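Uncharacterized protein (PDB 6R9N) acts as an Fe(II) and oxygen sensor for bacterial chemotaxis, working through a di-iron centre that stabilises an iron-peroxy species. Local coordinates at residues Y38-R43 and F153-E158; D16-W21 and S65-V70; R120-P123 and G128-I131. All coordinates share one frame; numbering follows the deposited sequence.

From the N terminus, the first of the segments is 16-21, after strand 9-13, followed by its sheet neighbour 38-43 and then 65-70 in the loop after helix 57-65, where interaction 2 closes. Because 38-43 lies within that span but packs against 153-158, interactions 1 and 2 cross, and they meet at His17, which sits between Asp42 and Asp157. Interaction 3 closes a much shorter excursion, from 120-123 to 128-131, wholly within the span of interaction 1. Interactions 1 and 3 both join the seven-stranded sheet to the six-stranded one, the first through buried strands and the second at an edge. Interaction 2 instead ties the outer part of the seven-stranded sheet to the loop beyond helix 57-65.

Interaction 1: Y38-R43 and F153-E158; sequences YLIVDR and FGLYDE
Two torsions aim Ile40 at Leu155 and Asp157: chi1 of -66° sets CG1 opposite the carbonyl carbon, and chi2 of 158° extends the chain so that CD1 leads. That one methyl carries the whole contact. It lies 4.3 Å from Leu155 CD1, a meeting of apolar branch ends, while Ile40 CD1 is likewise 4.3 Å from Asp157 CG, touching the acid at its carboxylate carbon. No hydrogen bond joins the two strands, and even the closest pair of CA atoms, Ile40 CA and Asp157 CA, are 8.5 Å apart. Such spacing belongs to two sheets packed face to face, here the sandwich of the metallo-beta-lactamase fold. The buried carboxylate is satisfied elsewhere: Asp157 OD2 bonds to Ser160 OG and to His17 NE2. His17 ND1 is bonded to Asp42 OD2, so the imidazole lies between two acids whose nearest oxygens, Asp42 OD2 and Asp157 OD1, stay 6.0 Å apart, a setting that would probably favour a doubly protonated, cationic ring. Around the contact, Met139 of strand 138-143 touches both Ile40 and Leu155, Phe19 of strand 17-21 borders Ile40 and Asp157, and Phe77 of strand 73-77 packs on Leu155.

Interaction 2: D16-W21 and S65-V70; sequences DHKFIW and SRFISV
Ile20 lies over one face of the Phe67 ring, its CD1 methyl 3.7 Å from the ring centroid and only 16° off the ring normal, a well-formed CH-pi contact. The methyl is displaced slightly toward the rim, and its nearest atom is the inner ring carbon, Ile20 CD1 to Phe67 CG at 3.6 Å. The other branch works farther out: Ile20 CG2 reaches the outer part of the ring, 3.8 Å from Phe67 CE2. Chi1 of -59° puts CG2 anti to the backbone N and CG1 beside it, an orientation that turns both branches onto the same aromatic. Lys18 runs at about a right angle to the Phe67 side chain and brings NZ to the ring edge, near its plane, 4.1 Å from Phe67 CD1. Val10 of strand 9-13 touches both Ile20 and Phe67, so the loop after helix 57-65 rests on the outer strands of the sheet. One water completes the join: Lys18 NZ donates to it at 2.9 Å, and it donates in turn to Phe67 O at 2.8 Å. The ammonium thus serves the loop backbone through water, not the pi cloud, and between these segments the ring is held by apolar contact with Ile20.

Interaction 3: R120-P123 and G128-I131; sequences RMVP and GMSI
Val122 and Met129 meet where the edges of two sheets come together in the metallo-beta-lactamase fold: strand 121-124 is an outermost strand of the seven-stranded sheet within the chain, and Met129 immediately precedes strand 130-132, an outermost strand of the six-stranded one. The contact is a small one at the surface, burying 83 Å² in all, and its two sides differ in character. The better-packed side belongs to Val122. Its CG1, set anti to the backbone N (chi1 -179°), points at the methionine, with Val122 CG1 4.2 Å from Met129 SD. The same valine also rests on Lys99 and Tyr101 of strand 99-103, and its backbone is hydrogen-bonded to Ile100 and Ile102, so it presents a firmly placed apolar surface. Tyr101 receives Ile131 as well, which continues the join between the sheets beyond the methionine. The looser side is at Pro123, an exposed residue whose CB points away from 128-131 and whose ring faces Ser104 and Val107 of helix 104-107. Only the proline carbonyl takes part here, with Pro123 O 4.1 Å from Met129 SD, a van der Waals approach and no more. Between these two sides the sulfur does the bridging, carried out on an extended chi2 from a backbone that is itself anchored to Cys141 of strand 138-143. Beyond the sulfur the chain bends, chi3 being -47°, and the turn keeps the terminal methyl beside the valine: Met129 CE also lies 4.2 Å from Val122 CG1.

Interaction 1: Y38-R43 and F153-E158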
loop_
_atom_site.group_PDB
_atom_site.type_symbol
_atom_site.label_atom_id
_atom_site.label_comp_id
_atom_site.label_asym_id
_atom_site.label_seq_id
_atom_site.Cartn_x
_atom_site.Cartn_y
_atom_site.Cartn_z
ATOM N N TYR A 38 14.130 0.986 -12.897
ATOM C CA TYR A 38 15.463 0.443 -13.097
ATOM C C TYR A 38 15.418 -0.837 -13.920
ATOM O O TYR A 38 14.405 -1.541 -13.967
ATOM C CB TYR A 38 16.162 0.198 -11.764
ATOM C CG TYR A 38 16.323 1.461 -10.944
ATOM C CD1 TYR A 38 17.428 2.304 -11.117
ATOM C CD2 TYR A 38 15.367 1.815 -9.993
ATOM C CE1 TYR A 38 17.573 3.455 -10.356
ATOM C CE2 TYR A 38 15.504 2.958 -9.228
ATOM C CZ TYR A 38 16.599 3.769 -9.406
ATOM O OH TYR A 38 16.703 4.892 -8.624
ATOM N N LEU A 39 16.525 -1.099 -14.610
ATOM C CA LEU A 39 16.674 -2.287 -15.436
ATOM C C LEU A 39 18.037 -2.892 -15.149
ATOM O O LEU A 39 19.041 -2.172 -15.089
ATOM C CB LEU A 39 16.534 -1.959 -16.926
ATOM C CG LEU A 39 16.805 -3.079 -17.937
ATOM C CD1 LEU A 39 15.690 -4.110 -17.901
ATOM C CD2 LEU A 39 16.943 -2.503 -19.357
ATOM N N ILE A 40 18.059 -4.198 -14.919
ATOM C CA ILE A 40 19.286 -4.981 -14.878
ATOM C C ILE A 40 19.322 -5.851 -16.123
ATOM O O ILE A 40 18.319 -6.485 -16.469
ATOM C CB ILE A 40 19.377 -5.819 -13.598
ATOM C CG1 ILE A 40 19.502 -4.887 -12.393
ATOM C CG2 ILE A 40 20.549 -6.787 -13.675
ATOM C CD1 ILE A 40 19.080 -5.516 -11.087
ATOM N N VAL A 41 20.455 -5.836 -16.825
ATOM C CA VAL A 41 20.692 -6.688 -17.983
ATOM C C VAL A 41 21.860 -7.594 -17.634
ATOM O O VAL A 41 22.874 -7.125 -17.108
ATOM C CB VAL A 41 20.993 -5.855 -19.249
ATOM C CG1 VAL A 41 21.357 -6.757 -20.433
ATOM C CG2 VAL A 41 19.814 -4.960 -19.598
ATOM N N ASP A 42 21.708 -8.888 -17.900
ATOM C CA ASP A 42 22.698 -9.887 -17.502
ATOM C C ASP A 42 22.740 -10.940 -18.601
ATOM O O ASP A 42 21.741 -11.632 -18.837
ATOM C CB ASP A 42 22.355 -10.508 -16.142
ATOM C CG ASP A 42 23.531 -11.228 -15.511
ATOM O OD1 ASP A 42 23.760 -12.414 -15.845
ATOM O OD2 ASP A 42 24.231 -10.619 -14.676
ATOM N N ARG A 43 23.886 -11.027 -19.291
ATOM C CA ARG A 43 24.045 -11.912 -20.444
ATOM C C ARG A 43 22.849 -11.800 -21.385
ATOM O O ARG A 43 22.289 -12.798 -21.841
ATOM C CB ARG A 43 24.260 -13.359 -19.997
ATOM C CG ARG A 43 25.582 -13.601 -19.273
ATOM C CD ARG A 43 26.731 -13.945 -20.226
ATOM N NE ARG A 43 26.520 -15.212 -20.927
ATOM N NH1 ARG A 43 26.528 -17.506 -21.133
ATOM N NH2 ARG A 43 27.231 -16.546 -19.178
ATOM N N PHE A 153 10.287 -5.380 -0.135
ATOM C CA PHE A 153 11.679 -5.780 -0.289
ATOM C C PHE A 153 12.440 -4.775 -1.142
ATOM O O PHE A 153 11.893 -4.155 -2.061
ATOM C CB PHE A 153 11.814 -7.191 -0.923
ATOM C CG PHE A 153 11.288 -8.277 -0.055
ATOM C CD1 PHE A 153 12.119 -8.911 0.860
ATOM C CD2 PHE A 153 9.951 -8.647 -0.116
ATOM C CE1 PHE A 153 11.632 -9.910 1.681
ATOM C CE2 PHE A 153 9.456 -9.641 0.715
ATOM C CZ PHE A 153 10.294 -10.264 1.616
ATOM N N GLY A 154 13.710 -4.625 -0.827
ATOM C CA GLY A 154 14.658 -4.064 -1.762
ATOM C C GLY A 154 15.325 -5.170 -2.551
ATOM O O GLY A 154 15.121 -6.348 -2.277
ATOM N N LEU A 155 16.106 -4.782 -3.561
ATOM C CA LEU A 155 16.854 -5.751 -4.357
ATOM C C LEU A 155 18.303 -5.300 -4.393
ATOM O O LEU A 155 18.596 -4.190 -4.853
ATOM C CB LEU A 155 16.267 -5.886 -5.779
ATOM C CG LEU A 155 16.629 -7.128 -6.609
ATOM C CD1 LEU A 155 18.045 -7.017 -7.153
ATOM C CD2 LEU A 155 16.474 -8.430 -5.747
ATOM N N TYR A 156 19.189 -6.137 -3.870
ATOM C CA TYR A 156 20.619 -5.865 -3.854
ATOM C C TYR A 156 21.258 -6.616 -5.013
ATOM O O TYR A 156 21.187 -7.848 -5.074
ATOM C CB TYR A 156 21.256 -6.291 -2.536
ATOM C CG TYR A 156 22.708 -5.910 -2.448
ATOM C CD1 TYR A 156 23.107 -4.602 -2.698
ATOM C CD2 TYR A 156 23.681 -6.841 -2.111
ATOM C CE1 TYR A 156 24.436 -4.233 -2.616
ATOM C CE2 TYR A 156 25.019 -6.470 -2.029
ATOM C CZ TYR A 156 25.383 -5.164 -2.286
ATOM O OH TYR A 156 26.697 -4.777 -2.213
ATOM N N ASP A 157 21.810 -5.876 -5.964
ATOM C CA ASP A 157 22.475 -6.457 -7.124
ATOM C C ASP A 157 23.912 -6.694 -6.683
ATOM O O ASP A 157 24.695 -5.750 -6.562
ATOM C CB ASP A 157 22.364 -5.515 -8.321
ATOM C CG ASP A 157 23.037 -6.060 -9.587
ATOM O OD1 ASP A 157 22.840 -7.241 -9.924
ATOM O OD2 ASP A 157 23.758 -5.291 -10.261
ATOM N N GLU A 158 24.255 -7.954 -6.389
ATOM C CA GLU A 158 25.554 -8.225 -5.778
ATOM C C GLU A 158 26.705 -7.762 -6.666
ATOM O O GLU A 158 27.678 -7.179 -6.174
ATOM C CB GLU A 158 25.693 -9.719 -5.472
ATOM C CG GLU A 158 24.955 -10.132 -4.206
ATOM C CD GLU A 158 25.066 -11.615 -3.907
ATOM O OE1 GLU A 158 24.658 -12.017 -2.807
ATOM O OE2 GLU A 158 25.549 -12.387 -4.765
#

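Interaction 2: D16-W21 and S65-V70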
loop_
_atom_site.group_PDB
_atom_site.type_symbol
_atom_site.label_atom_id
_atom_site.label_comp_id
_atom_site.label_asym_id
_atom_site.label_seq_id
_atom_site.Cartn_x
_atom_site.Cartn_y
_atom_site.Cartn_z
ATOM N N ASP A 16 29.361 -8.610 -18.867
ATOM C CA ASP A 16 28.232 -9.523 -18.775
ATOM C C ASP A 16 27.010 -8.958 -18.062
ATOM O O ASP A 16 25.973 -9.631 -18.042
ATOM C CB ASP A 16 28.675 -10.820 -18.081
ATOM C CG ASP A 16 29.679 -11.582 -18.915
ATOM O OD1 ASP A 16 29.429 -11.723 -20.138
ATOM O OD2 ASP A 16 30.732 -11.989 -18.373
ATOM N N HIS A 17 27.089 -7.752 -17.497
ATOM C CA HIS A 17 26.097 -7.301 -16.529
ATOM C C HIS A 17 26.018 -5.780 -16.552
ATOM O O HIS A 17 27.048 -5.112 -16.492
ATOM C CB HIS A 17 26.466 -7.800 -15.122
ATOM C CG HIS A 17 25.487 -7.420 -14.054
ATOM N ND1 HIS A 17 24.421 -8.222 -13.706
ATOM C CD2 HIS A 17 25.438 -6.350 -13.220
ATOM C CE1 HIS A 17 23.746 -7.655 -12.719
ATOM N NE2 HIS A 17 24.345 -6.523 -12.399
ATOM N N LYS A 18 24.803 -5.240 -16.640
ATOM C CA LYS A 18 24.576 -3.805 -16.530
ATOM C C LYS A 18 23.453 -3.528 -15.545
ATOM O O LYS A 18 22.484 -4.289 -15.455
ATOM C CB LYS A 18 24.190 -3.167 -17.870
ATOM C CG LYS A 18 25.277 -3.115 -18.930
ATOM C CD LYS A 18 24.772 -2.339 -20.135
ATOM C CE LYS A 18 25.674 -2.526 -21.359
ATOM N NZ LYS A 18 24.881 -2.471 -22.620
ATOM N N PHE A 19 23.579 -2.406 -14.839
ATOM C CA PHE A 19 22.523 -1.845 -14.003
ATOM C C PHE A 19 22.217 -0.455 -14.555
ATOM O O PHE A 19 23.119 0.385 -14.641
ATOM C CB PHE A 19 22.958 -1.780 -12.530
ATOM C CG PHE A 19 21.828 -1.559 -11.550
ATOM C CD1 PHE A 19 21.014 -0.439 -11.632
ATOM C CD2 PHE A 19 21.592 -2.473 -10.527
ATOM C CE1 PHE A 19 19.975 -0.246 -10.725
ATOM C CE2 PHE A 19 20.574 -2.287 -9.617
ATOM C CZ PHE A 19 19.765 -1.179 -9.706
ATOM N N ILE A 20 20.952 -0.219 -14.917
ATOM C CA ILE A 20 20.528 0.935 -15.703
ATOM C C ILE A 20 19.372 1.642 -14.995
ATOM O O ILE A 20 18.381 1.001 -14.618
ATOM C CB ILE A 20 20.085 0.526 -17.123
ATOM C CG1 ILE A 20 21.221 -0.171 -17.879
ATOM C CG2 ILE A 20 19.520 1.743 -17.900
ATOM C CD1 ILE A 20 20.725 -1.191 -18.885
ATOM N N TRP A 21 19.471 2.964 -14.882
ATOM C CA TRP A 21 18.348 3.812 -14.503
ATOM C C TRP A 21 17.539 4.201 -15.745
ATOM O O TRP A 21 18.093 4.751 -16.708
ATOM C CB TRP A 21 18.850 5.054 -13.771
ATOM C CG TRP A 21 17.791 6.072 -13.581
ATOM C CD1 TRP A 21 16.484 5.848 -13.257
ATOM C CD2 TRP A 21 17.932 7.492 -13.724
ATOM N NE1 TRP A 21 15.805 7.045 -13.177
ATOM C CE2 TRP A 21 16.673 8.067 -13.460
ATOM C CE3 TRP A 21 19.005 8.331 -14.040
ATOM C CZ2 TRP A 21 16.456 9.448 -13.508
ATOM C CZ3 TRP A 21 18.789 9.703 -14.078
ATOM C CH2 TRP A 21 17.523 10.244 -13.819
ATOM N N SER A 65 14.437 -0.717 -24.827
ATOM C CA SER A 65 14.827 -1.220 -26.142
ATOM C C SER A 65 16.184 -0.713 -26.623
ATOM O O SER A 65 16.724 -1.286 -27.572
ATOM C CB SER A 65 13.765 -0.844 -27.170
ATOM O OG SER A 65 12.481 -1.251 -26.731
ATOM N N ARG A 66 16.754 0.322 -26.004
ATOM C CA ARG A 66 18.127 0.689 -26.326
ATOM C C ARG A 66 19.137 -0.316 -25.790
ATOM O O ARG A 66 20.317 -0.246 -26.161
ATOM C CB ARG A 66 18.462 2.077 -25.784
ATOM C CG ARG A 66 17.335 3.081 -25.940
ATOM C CD ARG A 66 17.820 4.501 -25.746
ATOM N NE ARG A 66 16.726 5.465 -25.911
ATOM C CZ ARG A 66 16.249 5.888 -27.082
ATOM N NH1 ARG A 66 15.250 6.762 -27.111
ATOM N NH2 ARG A 66 16.768 5.447 -28.223
ATOM N N PHE A 67 18.710 -1.234 -24.925
ATOM C CA PHE A 67 19.608 -2.179 -24.280
ATOM C C PHE A 67 19.248 -3.628 -24.506
ATOM O O PHE A 67 20.149 -4.470 -24.524
ATOM C CB PHE A 67 19.639 -1.937 -22.765
ATOM C CG PHE A 67 20.066 -0.554 -22.386
ATOM C CD1 PHE A 67 21.413 -0.221 -22.351
ATOM C CD2 PHE A 67 19.125 0.418 -22.083
ATOM C CE1 PHE A 67 21.817 1.053 -21.995
ATOM C CE2 PHE A 67 19.522 1.707 -21.738
ATOM C CZ PHE A 67 20.863 2.022 -21.687
ATOM N N ILE A 68 17.967 -3.948 -24.676
ATOM C CA ILE A 68 17.538 -5.336 -24.674
ATOM C C ILE A 68 16.155 -5.415 -25.295
ATOM O O ILE A 68 15.361 -4.480 -25.198
ATOM C CB ILE A 68 17.560 -5.887 -23.225
ATOM C CG1 ILE A 68 17.825 -7.380 -23.204
ATOM C CG2 ILE A 68 16.272 -5.555 -22.474
ATOM C CD1 ILE A 68 17.996 -7.883 -21.792
ATOM N N SER A 69 15.864 -6.537 -25.933
ATOM C CA SER A 69 14.515 -6.766 -26.424
ATOM C C SER A 69 13.569 -7.020 -25.257
ATOM O O SER A 69 13.893 -7.753 -24.314
ATOM C CB SER A 69 14.498 -7.952 -27.392
ATOM O OG SER A 69 15.331 -7.700 -28.522
ATOM N N VAL A 70 12.390 -6.402 -25.324
ATOM C CA VAL A 70 11.448 -6.511 -24.219
ATOM C C VAL A 70 11.016 -7.959 -24.048
ATOM O O VAL A 70 10.617 -8.378 -22.951
ATOM C CB VAL A 70 10.251 -5.567 -24.459
ATOM C CG1 VAL A 70 9.205 -6.231 -25.339
ATOM C CG2 VAL A 70 9.640 -5.137 -23.143
HETATM O O HOH W 1 22.689 -4.222 -23.336
#

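Interaction 3: R120-P123 and G128-I131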
loop_
_atom_site.group_PDB
_atom_site.type_symbol
_atom_site.label_atom_id
_atom_site.label_comp_id
_atom_site.label_asym_id
_atom_site.label_seq_id
_atom_site.Cartn_x
_atom_site.Cartn_y
_atom_site.Cartn_z
ATOM N N ARG A 120 2.285 -16.495 -12.843
ATOM C CA ARG A 120 3.289 -15.462 -13.049
ATOM C C ARG A 120 3.935 -14.977 -11.751
ATOM O O ARG A 120 4.956 -14.289 -11.818
ATOM C CB ARG A 120 2.682 -14.261 -13.787
ATOM C CG ARG A 120 1.769 -14.607 -14.961
ATOM C CD ARG A 120 2.545 -15.076 -16.184
ATOM N NE ARG A 120 3.568 -14.117 -16.601
ATOM C CZ ARG A 120 3.489 -13.347 -17.685
ATOM N NH1 ARG A 120 2.429 -13.390 -18.479
ATOM N NH2 ARG A 120 4.476 -12.516 -17.973
ATOM N N MET A 121 3.377 -15.317 -10.587
ATOM C CA MET A 121 3.828 -14.776 -9.305
ATOM C C MET A 121 4.875 -15.647 -8.627
ATOM O O MET A 121 4.696 -16.862 -8.510
ATOM C CB MET A 121 2.638 -14.613 -8.359
ATOM C CG MET A 121 1.490 -13.871 -8.990
ATOM S SD MET A 121 2.037 -12.220 -9.425
ATOM C CE MET A 121 1.656 -11.379 -7.883
ATOM N N VAL A 122 5.968 -15.025 -8.193
ATOM C CA VAL A 122 6.921 -15.642 -7.278
ATOM C C VAL A 122 6.787 -14.942 -5.925
ATOM O O VAL A 122 7.259 -13.805 -5.769
ATOM C CB VAL A 122 8.359 -15.554 -7.801
ATOM C CG1 VAL A 122 9.288 -16.252 -6.805
ATOM C CG2 VAL A 122 8.462 -16.151 -9.228
ATOM N N PRO A 123 6.207 -15.586 -4.908
ATOM C CA PRO A 123 6.043 -14.917 -3.607
ATOM C C PRO A 123 7.362 -14.909 -2.853
ATOM O O PRO A 123 8.017 -15.940 -2.710
ATOM C CB PRO A 123 4.991 -15.777 -2.888
ATOM C CG PRO A 123 4.484 -16.773 -3.940
ATOM C CD PRO A 123 5.608 -16.932 -4.915
ATOM N N GLY A 128 13.324 -12.966 2.728
ATOM C CA GLY A 128 13.953 -12.722 1.453
ATOM C C GLY A 128 14.320 -14.013 0.767
ATOM O O GLY A 128 14.083 -15.115 1.264
ATOM N N MET A 129 14.900 -13.847 -0.414
ATOM C CA MET A 129 15.350 -14.950 -1.248
ATOM C C MET A 129 16.336 -14.371 -2.253
ATOM O O MET A 129 16.436 -13.154 -2.419
ATOM C CB MET A 129 14.176 -15.630 -1.952
ATOM C CG MET A 129 13.491 -14.722 -2.979
ATOM S SD MET A 129 11.977 -15.360 -3.711
ATOM C CE MET A 129 12.462 -17.032 -4.145
ATOM N N SER A 130 17.072 -15.256 -2.911
ATOM C CA SER A 130 18.014 -14.885 -3.958
ATOM C C SER A 130 17.466 -15.215 -5.344
ATOM O O SER A 130 16.633 -16.111 -5.512
ATOM C CB SER A 130 19.362 -15.564 -3.740
ATOM O OG SER A 130 20.012 -14.982 -2.622
ATOM N N ILE A 131 17.926 -14.456 -6.337
ATOM C CA ILE A 131 17.638 -14.706 -7.745
ATOM C C ILE A 131 18.977 -14.847 -8.466
ATOM O O ILE A 131 19.820 -13.943 -8.391
ATOM C CB ILE A 131 16.803 -13.569 -8.353
ATOM C CG1 ILE A 131 15.585 -13.282 -7.467
ATOM C CG2 ILE A 131 16.361 -13.907 -9.757
ATOM C CD1 ILE A 131 14.916 -11.945 -7.761
#